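Long-range contacts in outer membrane protein assembly factor BamA (Haemophilus ducreyi, PDB 4K3C), which probably serves, within the Bam complex, to assemble beta-barrel proteins and insert them into the bacterial outer membrane: residues Tyr84-Arg89 with Asp145-Ile150; Gly129-Val134 with Tyr152-Arg157. All blocks are in the same frame, centred on the assembly; numbering follows the deposited sequence.

Contact 1 of 2, residues Tyr84-Arg89 with Asp145-Ile150; sequences YVRKIR and DDQVDI
Arg86 leans across from strand 84-89 to the carboxylate of Asp149. Its CB lies between Asp149 OD1, 3.6 Å away, and Gln147 OE1, and its CG comes 3.4 Å from that same Gln147 oxygen. The chain then bends at chi2 (-105°) and CD comes 3.8 Å from Asp149 OD1. Next, NE donates a fairly straight hydrogen bond to Asp149 OD1 (2.9 Å) on the syn side of the carboxylate, with the two flat groups nearly coplanar. At the tip, NH2 faces OD2 in a salt bridge, but the two atoms are modelled too close together for their exact places to be trusted. Arg89 NH1 approaches OD2 too, weakly, which makes Asp149 the shared acid of two arginines.

The backbones pair in parallel around it. Val148 N bonds to Tyr84 O and Arg86 N to Val148 O. One extra residue then enters strand 84-89 between Val85 and Ile88, a beta bulge, and Asp149 OD1 accepts a weak bond from Lys87 N beside it.

Gln147 lies alongside Tyr84, and Gln147 CG sits at the edge of the tyrosine ring, 3.5 Å from Tyr84 CD2. The other face is apolar: Val85 CG2 meets Val148 CG2 at 3.7 Å, while Ile150 CG2 touches both Val85 CG1 and Ile88 CG2. On its far side strand 84-89 bonds to the backbone of Gly110 and Ala111. A first strand running parallel to the last strand of the domain, as seen here, is characteristic of the POTRA fold.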
ATOM      1  N   TYR A  84      21.816  -2.191 -36.480  1.00129.05           N
ATOM      2  CA  TYR A  84      22.156  -3.300 -35.591  1.00131.16           C
ATOM      3  C   TYR A  84      22.909  -2.822 -34.337  1.00135.22           C
ATOM      4  O   TYR A  84      23.986  -2.234 -34.436  1.00140.30           O
ATOM      5  CB  TYR A  84      22.975  -4.340 -36.366  1.00127.73           C
ATOM      6  CG  TYR A  84      23.658  -5.391 -35.518  1.00122.85           C
ATOM      7  CD1 TYR A  84      22.951  -6.475 -35.013  1.00119.74           C
ATOM      8  CD2 TYR A  84      25.021  -5.309 -35.242  1.00120.08           C
ATOM      9  CE1 TYR A  84      23.579  -7.441 -34.245  1.00119.85           C
ATOM     10  CE2 TYR A  84      25.657  -6.267 -34.477  1.00119.20           C
ATOM     11  CZ  TYR A  84      24.933  -7.331 -33.979  1.00121.30           C
ATOM     12  OH  TYR A  84      25.569  -8.286 -33.214  1.00121.78           O
ATOM     13  N   VAL A  85      22.338  -3.069 -33.158  1.00128.08           N
ATOM     14  CA  VAL A  85      22.955  -2.631 -31.903  1.00119.29           C
ATOM     15  C   VAL A  85      24.031  -3.597 -31.416  1.00115.15           C
ATOM     16  O   VAL A  85      23.764  -4.772 -31.146  1.00110.80           O
ATOM     17  CB  VAL A  85      21.916  -2.421 -30.786  1.00114.67           C
ATOM     18  CG1 VAL A  85      22.611  -2.242 -29.446  1.00110.45           C
ATOM     19  CG2 VAL A  85      21.035  -1.222 -31.099  1.00112.40           C
ATOM     20  N   ARG A  86      25.250  -3.083 -31.302  1.00116.90           N
ATOM     21  CA  ARG A  86      26.396  -3.882 -30.889  1.00121.82           C
ATOM     22  C   ARG A  86      26.362  -4.144 -29.380  1.00121.99           C
ATOM     23  O   ARG A  86      26.272  -5.294 -28.939  1.00122.13           O
ATOM     24  CB  ARG A  86      27.694  -3.177 -31.303  1.00121.32           C
ATOM     25  CG  ARG A  86      28.920  -4.070 -31.386  1.00119.34           C
ATOM     26  CD  ARG A  86      29.845  -3.842 -30.204  1.00114.42           C
ATOM     27  NE  ARG A  86      30.205  -2.434 -30.042  1.00112.63           N
ATOM     28  CZ  ARG A  86      31.293  -1.871 -30.563  1.00108.87           C
ATOM     29  NH1 ARG A  86      32.134  -2.592 -31.287  1.00109.12           N
ATOM     30  NH2 ARG A  86      31.540  -0.582 -30.358  1.00105.00           N
ATOM     31  N   LYS A  87      26.422  -3.072 -28.596  1.00119.55           N
ATOM     32  CA  LYS A  87      26.330  -3.161 -27.140  1.00110.08           C
ATOM     33  C   LYS A  87      25.843  -1.830 -26.575  1.00101.79           C
ATOM     34  O   LYS A  87      26.073  -0.785 -27.183  1.00100.18           O
ATOM     35  CB  LYS A  87      27.690  -3.523 -26.545  1.00101.67           C
ATOM     36  CG  LYS A  87      27.629  -4.650 -25.546  1.00 96.99           C
ATOM     37  CD  LYS A  87      27.066  -4.173 -24.216  1.00 96.02           C
ATOM     38  CE  LYS A  87      25.728  -4.804 -23.920  1.00 87.25           C
ATOM     39  NZ  LYS A  87      25.818  -6.267 -24.136  1.00 81.94           N
ATOM     40  N   ILE A  88      25.163  -1.867 -25.429  1.00 95.49           N
ATOM     41  CA  ILE A  88      24.741  -0.641 -24.757  1.00 91.99           C
ATOM     42  C   ILE A  88      25.638  -0.379 -23.548  1.00 86.68           C
ATOM     43  O   ILE A  88      26.054  -1.310 -22.852  1.00 83.82           O
ATOM     44  CB  ILE A  88      23.234  -0.651 -24.355  1.00111.98           C
ATOM     45  CG1 ILE A  88      23.044  -1.023 -22.887  1.00110.32           C
ATOM     46  CG2 ILE A  88      22.432  -1.586 -25.253  1.00113.54           C
ATOM     47  CD1 ILE A  88      23.184  -2.515 -22.619  1.00113.79           C
ATOM     48  N   ARG A  89      25.975   0.885 -23.328  1.00 85.39           N
ATOM     49  CA  ARG A  89      26.898   1.245 -22.262  1.00 82.94           C
ATOM     50  C   ARG A  89      26.435   2.494 -21.531  1.00 81.91           C
ATOM     51  O   ARG A  89      25.592   3.246 -22.018  1.00 86.22           O
ATOM     52  CB  ARG A  89      28.310   1.468 -22.809  1.00 86.81           C
ATOM     53  CG  ARG A  89      29.016   0.215 -23.303  1.00 94.58           C
ATOM     54  CD  ARG A  89      30.461   0.522 -23.696  1.00108.28           C
ATOM     55  NE  ARG A  89      30.615   1.848 -24.301  1.00122.02           N
ATOM     56  CZ  ARG A  89      30.717   2.079 -25.610  1.00131.27           C
ATOM     57  NH1 ARG A  89      30.682   1.073 -26.473  1.00134.91           N
ATOM     58  NH2 ARG A  89      30.856   3.323 -26.059  1.00134.01           N
ATOM     59  N   ASP A 145      30.124  -1.018 -41.369  1.00169.07           N
ATOM     60  CA  ASP A 145      29.231   0.058 -40.931  1.00162.80           C
ATOM     61  C   ASP A 145      27.873  -0.530 -40.525  1.00150.76           C
ATOM     62  O   ASP A 145      27.731  -1.747 -40.427  1.00145.77           O
ATOM     63  CB  ASP A 145      29.045   1.052 -42.085  1.00170.03           C
ATOM     64  CG  ASP A 145      28.534   2.407 -41.627  1.00170.63           C
ATOM     65  OD1 ASP A 145      28.917   2.850 -40.523  1.00167.56           O
ATOM     66  OD2 ASP A 145      27.747   3.025 -42.377  1.00172.85           O
ATOM     67  N   ASP A 146      26.898   0.347 -40.283  1.00145.61           N
ATOM     68  CA  ASP A 146      25.509  -0.009 -39.957  1.00142.01           C
ATOM     69  C   ASP A 146      25.265  -0.533 -38.524  1.00143.97           C
ATOM     70  O   ASP A 146      24.118  -0.721 -38.112  1.00142.62           O
ATOM     71  CB  ASP A 146      24.880  -0.902 -41.046  1.00142.31           C
ATOM     72  CG  ASP A 146      24.571  -2.309 -40.561  1.00143.44           C
ATOM     73  OD1 ASP A 146      25.489  -3.152 -40.533  1.00143.76           O
ATOM     74  OD2 ASP A 146      23.400  -2.581 -40.223  1.00144.82           O
ATOM     75  N   GLN A 147      26.337  -0.732 -37.760  1.00146.80           N
ATOM     76  CA  GLN A 147      26.208  -1.084 -36.342  1.00145.49           C
ATOM     77  C   GLN A 147      26.136   0.169 -35.463  1.00141.01           C
ATOM     78  O   GLN A 147      26.618   1.228 -35.854  1.00142.28           O
ATOM     79  CB  GLN A 147      27.384  -1.954 -35.877  1.00148.16           C
ATOM     80  CG  GLN A 147      27.554  -3.269 -36.619  1.00150.44           C
ATOM     81  CD  GLN A 147      28.557  -4.189 -35.949  1.00146.37           C
ATOM     82  OE1 GLN A 147      28.797  -4.094 -34.742  1.00139.84           O
ATOM     83  NE2 GLN A 147      29.154  -5.083 -36.730  1.00149.01           N
ATOM     84  N   VAL A 148      25.538   0.051 -34.278  1.00133.40           N
ATOM     85  CA  VAL A 148      25.551   1.156 -33.311  1.00124.79           C
ATOM     86  C   VAL A 148      25.716   0.729 -31.865  1.00116.81           C
ATOM     87  O   VAL A 148      25.177  -0.292 -31.424  1.00116.35           O
ATOM     88  CB  VAL A 148      24.277   2.039 -33.350  1.00103.88           C
ATOM     89  CG1 VAL A 148      24.234   2.890 -34.609  1.00108.26           C
ATOM     90  CG2 VAL A 148      23.016   1.193 -33.174  1.00105.05           C
ATOM     91  N   ASP A 149      26.462   1.547 -31.132  1.00111.21           N
ATOM     92  CA  ASP A 149      26.472   1.501 -29.682  1.00100.61           C
ATOM     93  C   ASP A 149      25.493   2.559 -29.200  1.00 93.88           C
ATOM     94  O   ASP A 149      25.500   3.688 -29.693  1.00 97.03           O
ATOM     95  CB  ASP A 149      27.870   1.804 -29.145  1.00 98.00           C
ATOM     96  CG  ASP A 149      28.810   0.618 -29.253  1.00 97.96           C
ATOM     97  OD1 ASP A 149      28.354  -0.520 -28.994  1.00 97.91           O
ATOM     98  OD2 ASP A 149      30.000   0.828 -29.591  1.00 93.76           O
ATOM     99  N   ILE A 150      24.638   2.195 -28.254  1.00 85.97           N
ATOM    100  CA  ILE A 150      23.745   3.169 -27.637  1.00 93.40           C
ATOM    101  C   ILE A 150      24.142   3.471 -26.176  1.00 95.74           C
ATOM    102  O   ILE A 150      23.952   2.643 -25.274  1.00 93.45           O
ATOM    103  CB  ILE A 150      22.273   2.730 -27.764  1.00 95.93           C
ATOM    104  CG1 ILE A 150      21.392   3.472 -26.756  1.00 98.01           C
ATOM    105  CG2 ILE A 150      22.150   1.226 -27.588  1.00 95.23           C
ATOM    106  CD1 ILE A 150      19.934   3.089 -26.848  1.00103.10           C
TER

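Contact 2 of 2, residues Gly129-Val134 with Tyr152-Arg157; sequences GFYETV and YKIKER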
ATOM      1  N   GLY A 129      14.055   8.211  -9.882  1.00 69.86           N
ATOM      2  CA  GLY A 129      14.455   9.215  -8.921  1.00 73.76           C
ATOM      3  C   GLY A 129      15.962   9.312  -8.768  1.00 80.84           C
ATOM      4  O   GLY A 129      16.469  10.255  -8.163  1.00 86.93           O
ATOM      5  N   PHE A 130      16.685   8.350  -9.330  1.00 76.87           N
ATOM      6  CA  PHE A 130      18.114   8.245  -9.076  1.00 45.37           C
ATOM      7  C   PHE A 130      18.940   9.280  -9.801  1.00 56.47           C
ATOM      8  O   PHE A 130      20.067   9.564  -9.403  1.00 55.89           O
ATOM      9  CB  PHE A 130      18.615   6.867  -9.467  1.00 46.43           C
ATOM     10  CG  PHE A 130      18.054   5.771  -8.634  1.00 46.44           C
ATOM     11  CD1 PHE A 130      17.577   6.030  -7.362  1.00 45.47           C
ATOM     12  CD2 PHE A 130      18.007   4.478  -9.110  1.00 45.73           C
ATOM     13  CE1 PHE A 130      17.067   5.016  -6.583  1.00 49.93           C
ATOM     14  CE2 PHE A 130      17.494   3.465  -8.336  1.00 44.87           C
ATOM     15  CZ  PHE A 130      17.027   3.731  -7.074  1.00 43.07           C
ATOM     16  N   TYR A 131      18.417   9.816 -10.885  1.00 63.65           N
ATOM     17  CA  TYR A 131      19.192  10.689 -11.740  1.00 60.03           C
ATOM     18  C   TYR A 131      18.446  11.946 -12.049  1.00 58.92           C
ATOM     19  O   TYR A 131      17.247  11.956 -12.027  1.00 56.44           O
ATOM     20  CB  TYR A 131      19.511   9.992 -13.040  1.00 51.66           C
ATOM     21  CG  TYR A 131      19.729   8.522 -12.897  1.00 66.88           C
ATOM     22  CD1 TYR A 131      20.896   8.027 -12.410  1.00 53.01           C
ATOM     23  CD2 TYR A 131      18.755   7.631 -13.242  1.00 72.43           C
ATOM     24  CE1 TYR A 131      21.084   6.699 -12.275  1.00 53.24           C
ATOM     25  CE2 TYR A 131      18.944   6.299 -13.102  1.00 67.55           C
ATOM     26  CZ  TYR A 131      20.110   5.844 -12.625  1.00 63.40           C
ATOM     27  OH  TYR A 131      20.293   4.514 -12.482  1.00 61.97           O
ATOM     28  N   GLU A 132      19.168  13.014 -12.336  1.00 66.55           N
ATOM     29  CA  GLU A 132      18.551  14.274 -12.700  1.00 68.12           C
ATOM     30  C   GLU A 132      18.335  14.270 -14.185  1.00 69.77           C
ATOM     31  O   GLU A 132      17.387  14.821 -14.688  1.00 64.42           O
ATOM     32  CB  GLU A 132      19.472  15.441 -12.373  1.00 68.68           C
ATOM     33  CG  GLU A 132      19.629  15.766 -10.926  1.00 81.72           C
ATOM     34  CD  GLU A 132      18.544  16.673 -10.400  1.00 98.40           C
ATOM     35  OE1 GLU A 132      17.688  17.099 -11.177  1.00106.87           O
ATOM     36  OE2 GLU A 132      18.531  16.965  -9.196  1.00 96.37           O
ATOM     37  N   THR A 133      19.253  13.614 -14.866  1.00 74.10           N
ATOM     38  CA  THR A 133      19.436  13.705 -16.286  1.00 73.29           C
ATOM     39  C   THR A 133      19.696  12.330 -16.848  1.00 82.64           C
ATOM     40  O   THR A 133      20.556  11.628 -16.373  1.00 92.58           O
ATOM     41  CB  THR A 133      20.664  14.564 -16.536  1.00 66.74           C
ATOM     42  OG1 THR A 133      20.353  15.909 -16.205  1.00 63.03           O
ATOM     43  CG2 THR A 133      21.133  14.519 -17.961  1.00 65.46           C
ATOM     44  N   VAL A 134      18.983  11.986 -17.897  1.00 80.72           N
ATOM     45  CA  VAL A 134      19.258  10.779 -18.612  1.00 82.79           C
ATOM     46  C   VAL A 134      19.179  11.135 -20.069  1.00 94.85           C
ATOM     47  O   VAL A 134      18.218  11.736 -20.490  1.00106.96           O
ATOM     48  CB  VAL A 134      18.224   9.756 -18.291  1.00 80.95           C
ATOM     49  CG1 VAL A 134      18.577   8.471 -18.924  1.00 82.40           C
ATOM     50  CG2 VAL A 134      18.139   9.597 -16.830  1.00 59.03           C
ATOM     51  N   TYR A 152      24.168   5.606 -22.520  1.00 80.73           N
ATOM     52  CA  TYR A 152      23.296   6.378 -21.641  1.00 83.80           C
ATOM     53  C   TYR A 152      24.126   7.236 -20.694  1.00 83.82           C
ATOM     54  O   TYR A 152      24.856   6.718 -19.852  1.00 89.98           O
ATOM     55  CB  TYR A 152      22.359   5.468 -20.852  1.00 84.57           C
ATOM     56  CG  TYR A 152      21.217   4.883 -21.657  1.00 88.20           C
ATOM     57  CD1 TYR A 152      21.427   3.829 -22.535  1.00 91.40           C
ATOM     58  CD2 TYR A 152      19.921   5.367 -21.515  1.00 89.65           C
ATOM     59  CE1 TYR A 152      20.383   3.284 -23.261  1.00 95.27           C
ATOM     60  CE2 TYR A 152      18.869   4.827 -22.239  1.00 92.15           C
ATOM     61  CZ  TYR A 152      19.105   3.787 -23.109  1.00 94.62           C
ATOM     62  OH  TYR A 152      18.065   3.246 -23.830  1.00 95.45           O
ATOM     63  N   LYS A 153      24.014   8.552 -20.848  1.00 75.18           N
ATOM     64  CA  LYS A 153      24.780   9.504 -20.056  1.00 68.42           C
ATOM     65  C   LYS A 153      23.907  10.069 -18.958  1.00 70.26           C
ATOM     66  O   LYS A 153      22.972  10.826 -19.226  1.00 79.53           O
ATOM     67  CB  LYS A 153      25.316  10.630 -20.945  1.00 73.66           C
ATOM     68  CG  LYS A 153      26.085  11.735 -20.228  1.00 67.25           C
ATOM     69  CD  LYS A 153      27.329  12.139 -21.022  1.00 75.53           C
ATOM     70  CE  LYS A 153      27.722  13.588 -20.760  1.00 79.84           C
ATOM     71  NZ  LYS A 153      26.673  14.547 -21.224  1.00 83.73           N
ATOM     72  N   ILE A 154      24.203   9.697 -17.715  1.00 66.66           N
ATOM     73  CA  ILE A 154      23.403  10.171 -16.592  1.00 58.51           C
ATOM     74  C   ILE A 154      24.133  11.166 -15.677  1.00 70.84           C
ATOM     75  O   ILE A 154      25.361  11.178 -15.590  1.00 72.36           O
ATOM     76  CB  ILE A 154      22.778   8.995 -15.795  1.00 67.56           C
ATOM     77  CG1 ILE A 154      23.245   8.994 -14.345  1.00 72.56           C
ATOM     78  CG2 ILE A 154      23.112   7.673 -16.458  1.00 69.38           C
ATOM     79  CD1 ILE A 154      24.527   8.270 -14.115  1.00 75.61           C
ATOM     80  N   LYS A 155      23.351  12.030 -15.037  1.00 71.41           N
ATOM     81  CA  LYS A 155      23.830  12.870 -13.951  1.00 71.99           C
ATOM     82  C   LYS A 155      23.266  12.305 -12.654  1.00 69.82           C
ATOM     83  O   LYS A 155      22.052  12.316 -12.444  1.00 72.02           O
ATOM     84  CB  LYS A 155      23.370  14.317 -14.142  1.00 74.08           C
ATOM     85  CG  LYS A 155      23.776  15.265 -13.023  1.00 79.17           C
ATOM     86  CD  LYS A 155      25.269  15.510 -13.040  1.00 91.64           C
ATOM     87  CE  LYS A 155      25.783  16.008 -11.692  1.00 97.09           C
ATOM     88  NZ  LYS A 155      27.261  16.272 -11.734  1.00 96.92           N
ATOM     89  N   GLU A 156      24.147  11.786 -11.802  1.00 63.68           N
ATOM     90  CA  GLU A 156      23.753  11.243 -10.503  1.00 59.27           C
ATOM     91  C   GLU A 156      23.092  12.344  -9.708  1.00 59.54           C
ATOM     92  O   GLU A 156      23.294  13.525  -9.993  1.00 63.82           O
ATOM     93  CB  GLU A 156      24.979  10.761  -9.730  1.00 63.99           C
ATOM     94  CG  GLU A 156      25.791   9.678 -10.423  1.00 69.84           C
ATOM     95  CD  GLU A 156      25.300   8.289 -10.096  1.00 60.24           C
ATOM     96  OE1 GLU A 156      24.195   8.163  -9.534  1.00 59.32           O
ATOM     97  OE2 GLU A 156      26.033   7.326 -10.383  1.00 58.30           O
ATOM     98  N   ARG A 157      22.319  11.983  -8.700  1.00 47.84           N
ATOM     99  CA  ARG A 157      21.616  13.010  -7.969  1.00 55.55           C
ATOM    100  C   ARG A 157      21.431  12.636  -6.507  1.00 52.66           C
ATOM    101  O   ARG A 157      21.451  11.456  -6.162  1.00 50.60           O
ATOM    102  CB  ARG A 157      20.269  13.294  -8.632  1.00 58.92           C
ATOM    103  CG  ARG A 157      19.130  12.433  -8.131  1.00 68.97           C
ATOM    104  CD  ARG A 157      17.804  13.106  -8.425  1.00 82.20           C
ATOM    105  NE  ARG A 157      16.716  12.475  -7.686  1.00 84.68           N
ATOM    106  CZ  ARG A 157      15.795  13.138  -6.999  1.00 78.11           C
ATOM    107  NH1 ARG A 157      15.829  14.467  -6.965  1.00 71.21           N
ATOM    108  NH2 ARG A 157      14.843  12.470  -6.354  1.00 75.64           N
TER
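Val134 CG1 approaches the edge of the Tyr152 ring, 4.3 Å from Tyr152 CD2, and both residues pack on Leu125 of helix 119-125. Val134 shares its face of the sheet with Ile154, which Leu101 of helix 98-101 touches. Tyr131, before the corner that the chain turns at Glu132, is covered by Leu101 as well; its own approach to Ile154 is modelled too close to be trusted. Phe130 CB sits over the centre of the Tyr131 ring, 3.5 Å above its plane. This is the tightly packed, buried part of the contact.

Two backbone hydrogen bonds join the segments. Glu132 N donates to Lys155 O at 3.0 Å, and Lys155 N reaches Thr133 O at 3.1 Å, although the pairing of Thr133 with Lys155 is loose.

The outer face is quite different. Thr133 CB rests on Lys155 CB at 3.6 Å. Lys155 CG is anti to its backbone N (chi1 178°); the chain then bends at chi2, and its end leads away from the neighbouring strand. Glu132 crosses Arg157 at about a right angle, Glu132 CG lying 3.4 Å from Arg157 CB. Their charged ends stay beyond salt-bridge range, with Glu132 OE2 4.3 Å from Arg157 NH1, so any attraction is probably modest. The extended Arg157 chain reaches the region of Gly129 O, where the modelled NE position is doubtful.

The Glu156 carboxylate is hydrogen-bonded outside the hairpin, OE1 to Thr96 OG1 and OE2 to Val95 N. Strands 131-136 and 147-156 form the hairpin of a mixed sheet with two helices packed against one face, as in POTRA domains.

In the fold
Contacts 1 and 2 belong to one POTRA domain, the second of the two kept in this construct and the one directly before the barrel. Their centres lie about 22 Å apart, and their segments alternate along the chain: 84-89, 129-134, 145-150, 152-157. Strand 147-156 serves both, pairing in parallel with 84-91 in contact 1 and antiparallel with 131-136 in contact 2. A probable hydrogen bond from Tyr152 N to Arg89 O, 2.8 Å, joins them directly. The shared strand thus lies inside a mixed sheet, and its contact 2 end leads on to strand 160-169 of the transmembrane barrel, linking periplasmic domain and membrane domain.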